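Local coordinates for aromatic-L-amino-acid decarboxylase (Catharanthus roseus, PDB 6EEW), which catalyses the pyridoxal phosphate-dependent decarboxylation of L-tryptophan to tryptamine and of 5-hydroxy-L-tryptophan to serotonin, at residues S170-I175 with P207-L212; G192-Y197 with V251-C256; Q201-F206 with I220-T225; F231-Q236 with A266-D271; V237-V242 with N278-W283. All coordinates share one frame; numbering follows the deposited sequence.

How the contacts relate
All five contacts belong to the seven-stranded mixed sheet of the pyridoxal phosphate fold and its helices. Contact 2 pairs strands 194-199 and 251-258 within the sheet. Contact 1 covers the face carrying Cys-196 and Phe-254, its centre about 11 Å from that of contact 2. Contact 5 lies on the opposite face, carrying Val-195 and Pro-252, about 9 Å from contact 2 between centres. Contact 3 adds the edge strand 220-223 and is nested in the chain loop that contact 2 closes. Contacts 4 and 5 share helices 235-247 and 270-280. Contact 1 closes before contacts 4 and 5 open. Contact 3 brings in the tryptophan-binding His-203, whereas contact 5 lies away from the known sites.

Contact 1 of 5, residues S170-I175 with P207-L212; sequences SILCTI and PKTCKL
Thr-209 turns its methyl CG2 anti to its own backbone N, and the methyl thereby faces Leu-172 of the other helix. Leu-172 likewise holds CG anti to its backbone N (chi1 177°), and chi2 (57°) then sets CD1 toward Leu-212. The contact is a helix-helix packing in the large domain of a fold type I pyridoxal phosphate enzyme. The axes of the short segments 170-175 and 207-212 approach to 9.4 Å and cross at -45°.

Thr-209 CG2 is modelled 3.5 Å from Leu-172 CA, against the backbone. Ile-171 adds its branch methyl, with CG2 at 3.8 Å from Thr-209 CG2. These two side chains meet at about a right angle. The hydroxyl of Thr-209 is used elsewhere: OG1 bonds to Met-205 O, one turn back. Ile-175 CD1 also lies on this side, near Cys-210 SG, but its exact place is doubtful.

Every touching residue is buried. Helix 167-186 also rests on the sheet, where Thr-174 and Ile-175 meet Phe-254. Helix 206-212 faces the dimer partner, and Leu-212 O is bonded to Arg-179 NH1 of the second subunit. The side chain of Thr-209 is about 4 Å from that of Ser-168, a probable cofactor-binding residue. Next to Thr-209, Leu-172 CD1 touches Leu-212 CB at 4.0 Å.

Contact 2 of 5, residues G192-Y197 with V251-C256; sequences GKLVCY and VPLFLC
Lys-193 and Val-251 start a ladder of backbone hydrogen bonds between two parallel strands. Val-251 N gives a nearly straight bond to Lys-193 O at 2.8 Å. Val-195 N then bonds to Val-251 O, and further on Tyr-197 N bonds to Phe-254 O. Cys-256 N bonds to Tyr-197 O at 3.0 Å.

The ladder is broken by a beta bulge. Val-195 pairs with Pro-252 but Cys-196 pairs with Phe-254, so Leu-253 is the extra residue. Val-195 O accepts Leu-253 N at 2.9 Å and, weakly, Phe-254 N at 3.5 Å. Both strands belong to the central sheet of the fold type I domain, where 251-258 lies between 194-199 and 283-287.

Apolar contacts run along both faces. On one, Leu-194 lies beside Val-251, pointing the same way, with CD2 at 3.8 Å from Val-251 CB. Leu-194 CB also meets Leu-253 CD2, and Cys-196 SG touches Phe-254 CB. On the other, Tyr-197 lies alongside Pro-252, whose CB is 3.6 Å from Tyr-197 CE1, at the ring edge. Val-195 CG1 covers one face of this ring, toward its rim. Tyr-197 OH is hydrogen-bonded to Asp-245 of helix 235-247.

Contact 3 of 5, residues Q201-F206 with I220-T225; sequences QTHTMF and IRLIPT
The ring of Phe-206 meets strand 220-223 with its edge. Leu-222 CD2 lies near the ring plane, 4.2 Å from Phe-206 CD2. Arg-221 O is also near that plane, 4.4 Å from Phe-206 CE2. Ile-220 CG2 comes in obliquely at 4.3 Å from the same CE2. The ring of His-203 has Thr-204 OG1 over the centre of one face.

Leu-222 reaches His-203 at CB rather than at the ring: CD1 is 3.4 Å from His-203 CB, a snug methyl contact. His-203 holds CG between its backbone N and carbonyl carbon (chi1 73°), a crowded position, and the ring itself leads away from the strand. Its ND1 makes a weak hydrogen bond to Asp-200 O.

Farther along, the bent side chain of Gln-201 crosses Thr-225 obliquely. Gln-201 CG is 3.7 Å from Thr-225 OG1. That hydroxyl is hydrogen-bonded to Asp-200 OD1. Thr-202 OG1 is hydrogen-bonded to Ser-199 O.

The side chain of His-203 is about 9 Å from a bound tryptophan, and the residue is part of the L-tryptophan site. The contact sets the loop that carries this residue against the edge strand of the sheet, in a pyridoxal phosphate enzyme of fold type I.

Contact 4 of 5, residues F231-Q236 with A266-D271; sequences FGISPQ and ATDPVD
Two loops that lead into helices 235-247 and 270-280 meet here, side by side in the alpha/beta domain. Ser-234 and Pro-269 stand at the N-cap positions of the two helices.

One hydrogen bond joins the loops. Ile-233 N gives it to Asp-268 OD1 at 2.9 Å, on the anti side of the carboxylate and 17° out of its plane. The other oxygen, OD2, accepts Thr-258 N of strand 251-258. The carboxylate is therefore gripped on both oxygens and held against turning. Asp-268 places CG anti to its carbonyl carbon (chi1 -60°), which sets CG on the side of Ile-233. The fit is tight, with Ile-233 CG1 only 3.0 Å from Asp-268 OD1. An alanine in place of Asp-268 would probably leave the N-H groups of Ile-233 and Thr-258 without their acceptor and open a gap beside Ile-233.

Gly-232 passes close to the second loop, its CA 3.9 Å from Thr-267 O. A CB on this residue would clash with that oxygen. Ala-266 CB presses on Phe-231 O at 3.2 Å. Where the helices start, Pro-269 CD sits 3.3 Å from Ile-233 O, and Pro-235 CG meets Pro-269 CG at 4.0 Å.

Both loops are strand-to-helix connections, from 220-223 to 235-247 and from 251-258 to 270-280, of the alpha/beta domain of a fold type I pyridoxal phosphate enzyme.

Contact 5 of 5, residues V237-V242 with N278-W283; sequences VLRKMV and NEFGIW
Val-242 of helix 235-247 packs on Phe-280, near the C-terminal end of helix 270-280. A Schellman motif follows: Gly-281, with positive phi (67°), turns the chain toward strand 283-287.

The tight part is apolar. Val-242 CG1 makes a CH-pi contact over one face of the Phe-280 ring, 3.6 Å from its centroid. Glu-279 CG lies over the opposite face, toward the rim. Val-242 CG2 and Ile-282 CD1 meet tip to tip at 3.9 Å. Both residues also touch Pro-252, so this side continues into the sheet.

The outer side is polar and more exposed. Arg-239 grips Glu-279 end-on, with one nitrogen to each oxygen. NH2 to OE1 is the shorter bond, 2.7 Å between Arg-239 and Glu-279. The guanidinium and carboxylate planes are 43° apart. Arg-239 bends at chi3 (-63°), which turns NE off the extended line of its chain. Arg-239 NH1 has a second carboxylate partner, Glu-243. An alanine in place of Arg-239 would probably leave Glu-279 and Glu-243 without their shared positive mate and uncover the edge of Phe-280. At that edge, near the ring plane, Arg-239 NH1 sits 3.7 Å from Phe-280 CE2.

Contact 1 of 5, residues S170-I175 with P207-L212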
# COMPACT_ATOMS: atom_id res chain seq x y z
N SER A 170 -1.05 9.45 1.87
CA SER A 170 -1.96 10.27 2.66
C SER A 170 -1.88 11.73 2.24
O SER A 170 -2.91 12.39 2.02
CB SER A 170 -1.66 10.11 4.13
OG SER A 170 -1.85 8.76 4.48
N ILE A 171 -0.66 12.26 2.13
CA ILE A 171 -0.49 13.63 1.67
C ILE A 171 -1.03 13.79 0.26
O ILE A 171 -1.67 14.80 -0.07
CB ILE A 171 0.98 14.06 1.77
CG1 ILE A 171 1.38 14.16 3.25
CG2 ILE A 171 1.16 15.43 1.16
CD1 ILE A 171 2.81 14.65 3.47
N LEU A 172 -0.75 12.82 -0.62
CA LEU A 172 -1.25 12.88 -1.99
C LEU A 172 -2.77 12.97 -2.01
O LEU A 172 -3.34 13.78 -2.75
CB LEU A 172 -0.76 11.66 -2.77
CG LEU A 172 -1.22 11.49 -4.22
CD1 LEU A 172 -0.87 12.70 -5.06
CD2 LEU A 172 -0.63 10.23 -4.83
N CYS A 173 -3.45 12.17 -1.19
CA CYS A 173 -4.91 12.21 -1.13
C CYS A 173 -5.40 13.58 -0.65
O CYS A 173 -6.32 14.16 -1.25
CB CYS A 173 -5.43 11.06 -0.26
SG CYS A 173 -5.40 9.41 -1.16
N THR A 174 -4.80 14.11 0.42
CA THR A 174 -5.30 15.41 0.89
C THR A 174 -5.00 16.51 -0.12
O THR A 174 -5.82 17.42 -0.30
CB THR A 174 -4.73 15.77 2.27
OG1 THR A 174 -3.32 16.02 2.19
CG2 THR A 174 -5.02 14.67 3.26
N ILE A 175 -3.87 16.41 -0.81
CA ILE A 175 -3.55 17.38 -1.86
C ILE A 175 -4.57 17.31 -2.99
O ILE A 175 -4.97 18.34 -3.54
CB ILE A 175 -2.13 17.14 -2.41
CG1 ILE A 175 -1.09 17.26 -1.31
CG2 ILE A 175 -1.83 18.10 -3.55
CD1 ILE A 175 0.34 17.10 -1.83
N PRO A 207 7.47 17.82 -2.58
CA PRO A 207 7.38 18.26 -3.99
C PRO A 207 7.01 17.13 -4.94
O PRO A 207 6.25 17.34 -5.90
CB PRO A 207 8.80 18.79 -4.27
CG PRO A 207 9.37 19.11 -2.89
CD PRO A 207 8.79 18.09 -1.98
N LYS A 208 7.57 15.94 -4.73
CA LYS A 208 7.20 14.80 -5.56
C LYS A 208 5.70 14.59 -5.53
O LYS A 208 5.05 14.42 -6.57
CB LYS A 208 7.93 13.55 -5.08
CG LYS A 208 7.43 12.25 -5.70
CD LYS A 208 8.25 11.08 -5.22
CE LYS A 208 7.74 9.77 -5.78
NZ LYS A 208 8.66 8.66 -5.40
N THR A 209 5.13 14.61 -4.32
CA THR A 209 3.69 14.47 -4.17
C THR A 209 2.94 15.55 -4.93
O THR A 209 1.99 15.27 -5.67
CB THR A 209 3.32 14.48 -2.68
OG1 THR A 209 3.82 13.29 -2.07
CG2 THR A 209 1.83 14.52 -2.51
N CYS A 210 3.35 16.81 -4.77
CA CYS A 210 2.67 17.89 -5.49
C CYS A 210 2.70 17.64 -7.00
O CYS A 210 1.69 17.82 -7.70
CB CYS A 210 3.31 19.24 -5.17
SG CYS A 210 3.15 19.74 -3.43
N LYS A 211 3.86 17.24 -7.53
CA LYS A 211 3.97 16.97 -8.95
C LYS A 211 3.04 15.84 -9.36
O LYS A 211 2.38 15.90 -10.41
CB LYS A 211 5.42 16.64 -9.30
CG LYS A 211 5.67 16.26 -10.74
CD LYS A 211 7.12 15.86 -10.98
CE LYS A 211 7.37 15.61 -12.45
NZ LYS A 211 8.79 15.29 -12.77
N LEU A 212 2.95 14.79 -8.54
CA LEU A 212 2.05 13.68 -8.84
C LEU A 212 0.61 14.15 -9.01
O LEU A 212 -0.13 13.58 -9.81
CB LEU A 212 2.13 12.61 -7.76
CG LEU A 212 3.48 11.91 -7.66
CD1 LEU A 212 3.39 10.75 -6.69
CD2 LEU A 212 3.93 11.41 -9.04

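Contact 2 of 5, residues G192-Y197 with V251-C256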
# COMPACT_ATOMS: atom_id res chain seq x y z
N GLY A 192 -3.38 25.83 -13.23
CA GLY A 192 -2.15 26.59 -13.39
C GLY A 192 -1.97 27.74 -12.41
O GLY A 192 -0.93 28.40 -12.45
N LYS A 193 -2.97 28.02 -11.58
CA LYS A 193 -2.90 29.05 -10.55
C LYS A 193 -2.65 28.51 -9.16
O LYS A 193 -2.33 29.30 -8.26
CB LYS A 193 -4.21 29.86 -10.53
CG LYS A 193 -4.49 30.57 -11.82
CD LYS A 193 -5.79 31.35 -11.79
CE LYS A 193 -6.01 32.06 -13.11
NZ LYS A 193 -7.25 32.89 -13.12
N LEU A 194 -2.79 27.20 -8.94
CA LEU A 194 -2.80 26.63 -7.60
C LEU A 194 -1.38 26.47 -7.08
O LEU A 194 -0.55 25.81 -7.72
CB LEU A 194 -3.54 25.30 -7.61
CG LEU A 194 -4.90 25.34 -8.32
CD1 LEU A 194 -5.66 24.04 -8.14
CD2 LEU A 194 -5.73 26.54 -7.88
N VAL A 195 -1.10 27.05 -5.91
CA VAL A 195 0.23 27.03 -5.33
C VAL A 195 0.22 26.17 -4.07
O VAL A 195 -0.70 26.27 -3.25
CB VAL A 195 0.72 28.45 -5.00
CG1 VAL A 195 2.12 28.40 -4.38
CG2 VAL A 195 0.72 29.29 -6.26
N CYS A 196 1.24 25.34 -3.93
CA CYS A 196 1.42 24.51 -2.75
C CYS A 196 2.66 24.98 -2.01
O CYS A 196 3.64 25.40 -2.65
CB CYS A 196 1.59 23.03 -3.12
SG CYS A 196 0.16 22.24 -3.88
N TYR A 197 2.62 24.92 -0.68
CA TYR A 197 3.68 25.41 0.18
C TYR A 197 4.18 24.29 1.09
O TYR A 197 3.38 23.51 1.63
CB TYR A 197 3.20 26.61 1.02
CG TYR A 197 2.57 27.73 0.22
CD1 TYR A 197 1.21 27.74 -0.06
CD2 TYR A 197 3.33 28.80 -0.23
CE1 TYR A 197 0.63 28.78 -0.78
CE2 TYR A 197 2.76 29.85 -0.95
CZ TYR A 197 1.41 29.83 -1.23
OH TYR A 197 0.85 30.86 -1.95
N VAL A 251 -3.50 31.21 -6.63
CA VAL A 251 -4.46 30.72 -5.64
C VAL A 251 -3.72 29.81 -4.67
O VAL A 251 -3.35 28.68 -5.04
CB VAL A 251 -5.64 30.02 -6.32
CG1 VAL A 251 -6.51 29.36 -5.29
CG2 VAL A 251 -6.45 31.06 -7.08
N PRO A 252 -3.46 30.27 -3.44
CA PRO A 252 -2.84 29.39 -2.43
C PRO A 252 -3.76 28.24 -2.06
O PRO A 252 -4.91 28.44 -1.64
CB PRO A 252 -2.61 30.34 -1.24
CG PRO A 252 -2.69 31.74 -1.81
CD PRO A 252 -3.68 31.63 -2.94
N LEU A 253 -3.23 27.03 -2.13
CA LEU A 253 -4.04 25.83 -2.12
C LEU A 253 -3.73 24.92 -0.95
O LEU A 253 -4.65 24.46 -0.25
CB LEU A 253 -3.80 25.07 -3.43
CG LEU A 253 -4.55 23.77 -3.67
CD1 LEU A 253 -6.00 24.02 -4.08
CD2 LEU A 253 -3.80 22.95 -4.71
N PHE A 254 -2.46 24.65 -0.70
CA PHE A 254 -2.11 23.55 0.18
C PHE A 254 -0.86 23.93 0.93
O PHE A 254 0.09 24.46 0.34
CB PHE A 254 -1.88 22.25 -0.59
CG PHE A 254 -1.68 21.04 0.29
CD1 PHE A 254 -0.42 20.62 0.65
CD2 PHE A 254 -2.77 20.31 0.72
CE1 PHE A 254 -0.26 19.48 1.45
CE2 PHE A 254 -2.62 19.17 1.52
CZ PHE A 254 -1.36 18.76 1.88
N LEU A 255 -0.86 23.63 2.22
CA LEU A 255 0.27 23.87 3.09
C LEU A 255 0.51 22.57 3.83
O LEU A 255 -0.41 22.03 4.45
CB LEU A 255 -0.00 25.01 4.08
CG LEU A 255 1.02 25.03 5.22
CD1 LEU A 255 2.40 25.38 4.64
CD2 LEU A 255 0.59 25.99 6.35
N CYS A 256 1.73 22.07 3.72
CA CYS A 256 2.16 20.88 4.44
C CYS A 256 3.01 21.36 5.60
O CYS A 256 4.16 21.76 5.40
CB CYS A 256 2.94 19.95 3.52
SG CYS A 256 3.44 18.41 4.29

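Contact 3 of 5, residues Q201-F206 with I220-T225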
# COMPACT_ATOMS: atom_id res chain seq x y z
N GLN A 201 12.67 21.92 4.68
CA GLN A 201 13.09 20.74 5.42
C GLN A 201 12.30 19.51 5.02
O GLN A 201 12.51 18.43 5.59
CB GLN A 201 12.96 20.98 6.93
CG GLN A 201 13.78 22.15 7.42
CD GLN A 201 15.24 21.95 7.10
OE1 GLN A 201 15.82 20.93 7.46
NE2 GLN A 201 15.83 22.91 6.42
N THR A 202 11.33 19.66 4.13
CA THR A 202 10.61 18.53 3.55
C THR A 202 10.61 18.69 2.03
O THR A 202 9.57 18.96 1.43
CB THR A 202 9.20 18.45 4.09
OG1 THR A 202 8.51 19.66 3.75
CG2 THR A 202 9.23 18.28 5.60
N HIS A 203 11.79 18.58 1.42
CA HIS A 203 11.92 18.81 -0.01
C HIS A 203 12.17 17.53 -0.80
O HIS A 203 12.40 17.60 -2.01
CB HIS A 203 13.03 19.82 -0.31
CG HIS A 203 14.41 19.27 -0.13
ND1 HIS A 203 14.99 19.10 1.10
CD2 HIS A 203 15.32 18.83 -1.04
CE1 HIS A 203 16.20 18.59 0.95
NE2 HIS A 203 16.43 18.42 -0.34
N THR A 204 12.16 16.36 -0.15
CA THR A 204 12.34 15.12 -0.88
C THR A 204 11.04 14.42 -1.22
O THR A 204 10.92 13.84 -2.30
CB THR A 204 13.21 14.15 -0.06
OG1 THR A 204 14.26 14.87 0.59
CG2 THR A 204 13.82 13.09 -0.96
N MET A 205 10.05 14.48 -0.33
CA MET A 205 8.78 13.78 -0.49
C MET A 205 7.64 14.69 -0.92
O MET A 205 6.85 14.33 -1.80
CB MET A 205 8.43 13.08 0.83
CG MET A 205 7.02 12.48 0.94
SD MET A 205 5.73 13.62 1.51
CE MET A 205 6.31 14.01 3.16
N PHE A 206 7.59 15.88 -0.34
CA PHE A 206 6.46 16.79 -0.55
C PHE A 206 6.39 17.32 -1.98
O PHE A 206 5.30 17.29 -2.58
CB PHE A 206 6.56 17.92 0.48
CG PHE A 206 5.74 19.12 0.15
CD1 PHE A 206 4.36 19.12 0.31
CD2 PHE A 206 6.36 20.25 -0.35
CE1 PHE A 206 3.61 20.26 -0.01
CE2 PHE A 206 5.63 21.39 -0.67
CZ PHE A 206 4.25 21.39 -0.50
N ILE A 220 5.09 24.90 -6.90
CA ILE A 220 5.50 24.15 -5.72
C ILE A 220 6.57 24.98 -5.03
O ILE A 220 7.66 25.16 -5.58
CB ILE A 220 6.05 22.76 -6.10
CG1 ILE A 220 5.00 21.95 -6.86
CG2 ILE A 220 6.50 22.01 -4.86
CD1 ILE A 220 5.50 20.59 -7.35
N ARG A 221 6.26 25.53 -3.85
CA ARG A 221 7.10 26.52 -3.18
C ARG A 221 7.62 26.00 -1.84
O ARG A 221 6.83 25.63 -0.96
CB ARG A 221 6.34 27.84 -3.01
CG ARG A 221 5.78 28.35 -4.35
CD ARG A 221 5.40 29.82 -4.27
NE ARG A 221 6.57 30.65 -3.99
CZ ARG A 221 6.51 31.88 -3.52
NH1 ARG A 221 5.33 32.44 -3.26
NH2 ARG A 221 7.63 32.57 -3.29
N LEU A 222 8.95 25.97 -1.70
CA LEU A 222 9.60 25.60 -0.45
C LEU A 222 9.92 26.85 0.38
O LEU A 222 10.67 27.73 -0.07
CB LEU A 222 10.89 24.82 -0.72
CG LEU A 222 10.89 23.47 -1.45
CD1 LEU A 222 12.33 22.96 -1.45
CD2 LEU A 222 9.96 22.46 -0.79
N ILE A 223 9.38 26.91 1.59
CA ILE A 223 9.57 28.04 2.50
C ILE A 223 10.96 27.96 3.11
O ILE A 223 11.27 27.00 3.84
CB ILE A 223 8.48 28.06 3.57
CG1 ILE A 223 7.11 27.97 2.92
CG2 ILE A 223 8.56 29.34 4.35
CD1 ILE A 223 6.03 27.51 3.87
N PRO A 224 11.82 28.94 2.86
CA PRO A 224 13.16 28.92 3.46
C PRO A 224 13.11 29.00 4.98
O PRO A 224 12.31 29.73 5.56
CB PRO A 224 13.83 30.16 2.85
CG PRO A 224 12.69 31.02 2.36
CD PRO A 224 11.64 30.06 1.92
N THR A 225 13.99 28.23 5.61
CA THR A 225 14.09 28.19 7.06
C THR A 225 15.53 28.42 7.46
O THR A 225 16.46 28.15 6.69
CB THR A 225 13.61 26.86 7.64
OG1 THR A 225 14.51 25.82 7.24
CG2 THR A 225 12.20 26.55 7.18

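Contact 4 of 5, residues F231-Q236 with A266-D271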
# COMPACT_ATOMS: atom_id res chain seq x y z
N PHE A 231 15.10 25.83 12.11
CA PHE A 231 14.68 25.29 10.81
C PHE A 231 13.23 24.84 10.84
O PHE A 231 12.85 23.88 10.16
CB PHE A 231 15.60 24.16 10.35
CG PHE A 231 17.05 24.56 10.27
CD1 PHE A 231 17.50 25.38 9.25
CD2 PHE A 231 17.95 24.12 11.23
CE1 PHE A 231 18.83 25.76 9.17
CE2 PHE A 231 19.28 24.49 11.15
CZ PHE A 231 19.72 25.31 10.12
N GLY A 232 12.43 25.49 11.67
CA GLY A 232 10.99 25.41 11.58
C GLY A 232 10.46 26.57 10.77
O GLY A 232 11.15 27.58 10.60
N ILE A 233 9.26 26.41 10.22
CA ILE A 233 8.69 27.47 9.39
C ILE A 233 8.40 28.72 10.21
O ILE A 233 7.78 28.65 11.28
CB ILE A 233 7.42 26.97 8.67
CG1 ILE A 233 7.78 25.87 7.67
CG2 ILE A 233 6.74 28.14 7.95
CD1 ILE A 233 6.62 25.42 6.80
N SER A 234 8.85 29.86 9.73
CA SER A 234 8.47 31.12 10.35
C SER A 234 7.13 31.58 9.80
O SER A 234 7.01 31.77 8.58
CB SER A 234 9.52 32.18 10.11
OG SER A 234 8.95 33.45 10.33
N PRO A 235 6.10 31.76 10.63
CA PRO A 235 4.80 32.19 10.10
C PRO A 235 4.91 33.46 9.27
O PRO A 235 4.29 33.55 8.21
CB PRO A 235 3.96 32.40 11.37
CG PRO A 235 4.59 31.51 12.38
CD PRO A 235 6.06 31.54 12.09
N GLN A 236 5.70 34.44 9.73
CA GLN A 236 5.88 35.67 8.97
C GLN A 236 6.34 35.39 7.55
O GLN A 236 5.83 35.97 6.58
CB GLN A 236 6.87 36.58 9.70
CG GLN A 236 6.43 37.01 11.10
CD GLN A 236 7.10 36.23 12.24
OE1 GLN A 236 7.09 34.99 12.26
NE2 GLN A 236 7.68 36.96 13.19
N ALA A 266 12.82 19.04 13.10
CA ALA A 266 12.26 20.38 13.25
C ALA A 266 10.74 20.30 13.42
O ALA A 266 10.11 19.28 13.13
CB ALA A 266 12.60 21.24 12.03
N THR A 267 10.16 21.37 13.94
CA THR A 267 8.73 21.40 14.23
C THR A 267 8.13 22.68 13.67
O THR A 267 8.51 23.78 14.09
CB THR A 267 8.46 21.32 15.75
OG1 THR A 267 9.23 22.31 16.42
CG2 THR A 267 8.82 19.97 16.32
N ASP A 268 7.20 22.54 12.75
CA ASP A 268 6.49 23.72 12.29
C ASP A 268 5.38 24.06 13.27
O ASP A 268 4.71 23.16 13.78
CB ASP A 268 5.90 23.48 10.90
CG ASP A 268 6.96 23.15 9.87
OD1 ASP A 268 8.01 23.84 9.86
OD2 ASP A 268 6.75 22.20 9.08
N PRO A 269 5.15 25.35 13.53
CA PRO A 269 4.19 25.74 14.58
C PRO A 269 2.77 25.61 14.07
O PRO A 269 2.30 26.43 13.28
CB PRO A 269 4.58 27.20 14.88
CG PRO A 269 5.13 27.71 13.59
CD PRO A 269 5.80 26.52 12.91
N VAL A 270 2.07 24.57 14.52
CA VAL A 270 0.72 24.31 14.04
C VAL A 270 -0.21 25.47 14.36
O VAL A 270 -1.02 25.88 13.53
CB VAL A 270 0.19 22.99 14.63
CG1 VAL A 270 -1.30 22.87 14.38
CG2 VAL A 270 0.92 21.80 14.02
N ASP A 271 -0.08 26.04 15.56
CA ASP A 271 -1.06 27.02 16.04
C ASP A 271 -1.07 28.28 15.17
O ASP A 271 -2.14 28.77 14.80
CB ASP A 271 -0.80 27.37 17.51
CG ASP A 271 0.67 27.61 17.79
OD1 ASP A 271 1.45 27.64 16.81
OD2 ASP A 271 1.03 27.74 18.99

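Contact 5 of 5, residues V237-V242 with N278-W283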
# COMPACT_ATOMS: atom_id res chain seq x y z
N VAL A 237 7.33 34.50 7.41
CA VAL A 237 7.84 34.13 6.09
C VAL A 237 6.71 33.61 5.20
O VAL A 237 6.52 34.05 4.06
CB VAL A 237 8.96 33.08 6.23
CG1 VAL A 237 9.37 32.53 4.86
CG2 VAL A 237 10.17 33.70 6.92
N LEU A 238 5.93 32.66 5.73
CA LEU A 238 4.85 32.08 4.96
C LEU A 238 3.80 33.12 4.60
O LEU A 238 3.26 33.11 3.48
CB LEU A 238 4.22 30.94 5.74
CG LEU A 238 2.95 30.28 5.20
CD1 LEU A 238 3.18 29.65 3.84
CD2 LEU A 238 2.43 29.24 6.21
N ARG A 239 3.46 34.02 5.53
CA ARG A 239 2.46 35.03 5.23
C ARG A 239 2.93 35.92 4.11
O ARG A 239 2.16 36.26 3.20
CB ARG A 239 2.15 35.88 6.46
CG ARG A 239 1.38 37.13 6.08
CD ARG A 239 1.06 37.96 7.29
NE ARG A 239 0.18 37.23 8.19
CZ ARG A 239 -1.13 37.15 8.06
NH1 ARG A 239 -1.74 37.77 7.04
NH2 ARG A 239 -1.85 36.47 8.94
N LYS A 240 4.20 36.32 4.16
CA LYS A 240 4.74 37.17 3.10
C LYS A 240 4.64 36.45 1.76
O LYS A 240 4.18 37.03 0.76
CB LYS A 240 6.18 37.54 3.43
CG LYS A 240 6.84 38.42 2.39
CD LYS A 240 6.01 39.69 2.24
CE LYS A 240 6.57 40.62 1.19
NZ LYS A 240 5.66 41.78 0.97
N MET A 241 5.01 35.17 1.73
CA MET A 241 4.93 34.40 0.48
C MET A 241 3.50 34.31 -0.02
O MET A 241 3.23 34.51 -1.21
CB MET A 241 5.53 33.01 0.68
CG MET A 241 7.03 33.00 1.00
SD MET A 241 7.65 31.37 1.47
CE MET A 241 7.34 30.43 -0.04
N VAL A 242 2.56 33.98 0.87
CA VAL A 242 1.17 33.81 0.46
C VAL A 242 0.62 35.12 -0.09
O VAL A 242 -0.08 35.13 -1.11
CB VAL A 242 0.32 33.30 1.64
CG1 VAL A 242 -1.16 33.32 1.28
CG2 VAL A 242 0.76 31.89 2.05
N ASN A 278 -6.30 29.11 7.60
CA ASN A 278 -7.69 29.56 7.68
C ASN A 278 -7.86 30.92 7.03
O ASN A 278 -8.81 31.13 6.26
CB ASN A 278 -8.15 29.61 9.14
CG ASN A 278 -8.36 28.24 9.74
OD1 ASN A 278 -7.41 27.54 10.07
ND2 ASN A 278 -9.62 27.86 9.92
N GLU A 279 -6.95 31.85 7.30
CA GLU A 279 -7.14 33.19 6.76
C GLU A 279 -7.16 33.20 5.24
O GLU A 279 -7.99 33.89 4.63
CB GLU A 279 -6.05 34.14 7.26
CG GLU A 279 -6.07 35.49 6.55
CD GLU A 279 -5.03 36.45 7.12
OE1 GLU A 279 -4.38 36.05 8.12
OE2 GLU A 279 -4.86 37.58 6.58
N PHE A 280 -6.29 32.42 4.60
CA PHE A 280 -6.19 32.52 3.15
C PHE A 280 -6.87 31.37 2.42
O PHE A 280 -6.68 31.24 1.21
CB PHE A 280 -4.72 32.61 2.74
CG PHE A 280 -4.07 33.91 3.10
CD1 PHE A 280 -4.28 35.03 2.33
CD2 PHE A 280 -3.25 34.01 4.21
CE1 PHE A 280 -3.68 36.24 2.66
CE2 PHE A 280 -2.66 35.22 4.55
CZ PHE A 280 -2.87 36.34 3.77
N GLY A 281 -7.70 30.59 3.11
CA GLY A 281 -8.39 29.48 2.47
C GLY A 281 -7.48 28.36 2.01
O GLY A 281 -7.82 27.63 1.09
N ILE A 282 -6.33 28.22 2.65
CA ILE A 282 -5.36 27.19 2.33
C ILE A 282 -5.68 25.94 3.12
O ILE A 282 -5.87 26.01 4.34
CB ILE A 282 -3.93 27.68 2.64
CG1 ILE A 282 -3.63 28.94 1.82
CG2 ILE A 282 -2.92 26.56 2.43
CD1 ILE A 282 -2.43 29.73 2.31
N TRP A 283 -5.72 24.80 2.45
CA TRP A 283 -5.84 23.53 3.15
C TRP A 283 -4.53 23.23 3.85
O TRP A 283 -3.48 23.14 3.21
CB TRP A 283 -6.15 22.40 2.17
CG TRP A 283 -6.28 21.07 2.82
CD1 TRP A 283 -5.36 20.44 3.61
CD2 TRP A 283 -7.35 20.14 2.64
NE1 TRP A 283 -5.82 19.20 3.98
CE2 TRP A 283 -7.04 18.99 3.39
CE3 TRP A 283 -8.56 20.18 1.93
CZ2 TRP A 283 -7.88 17.90 3.46
CZ3 TRP A 283 -9.39 19.09 2.00
CH2 TRP A 283 -9.06 17.97 2.76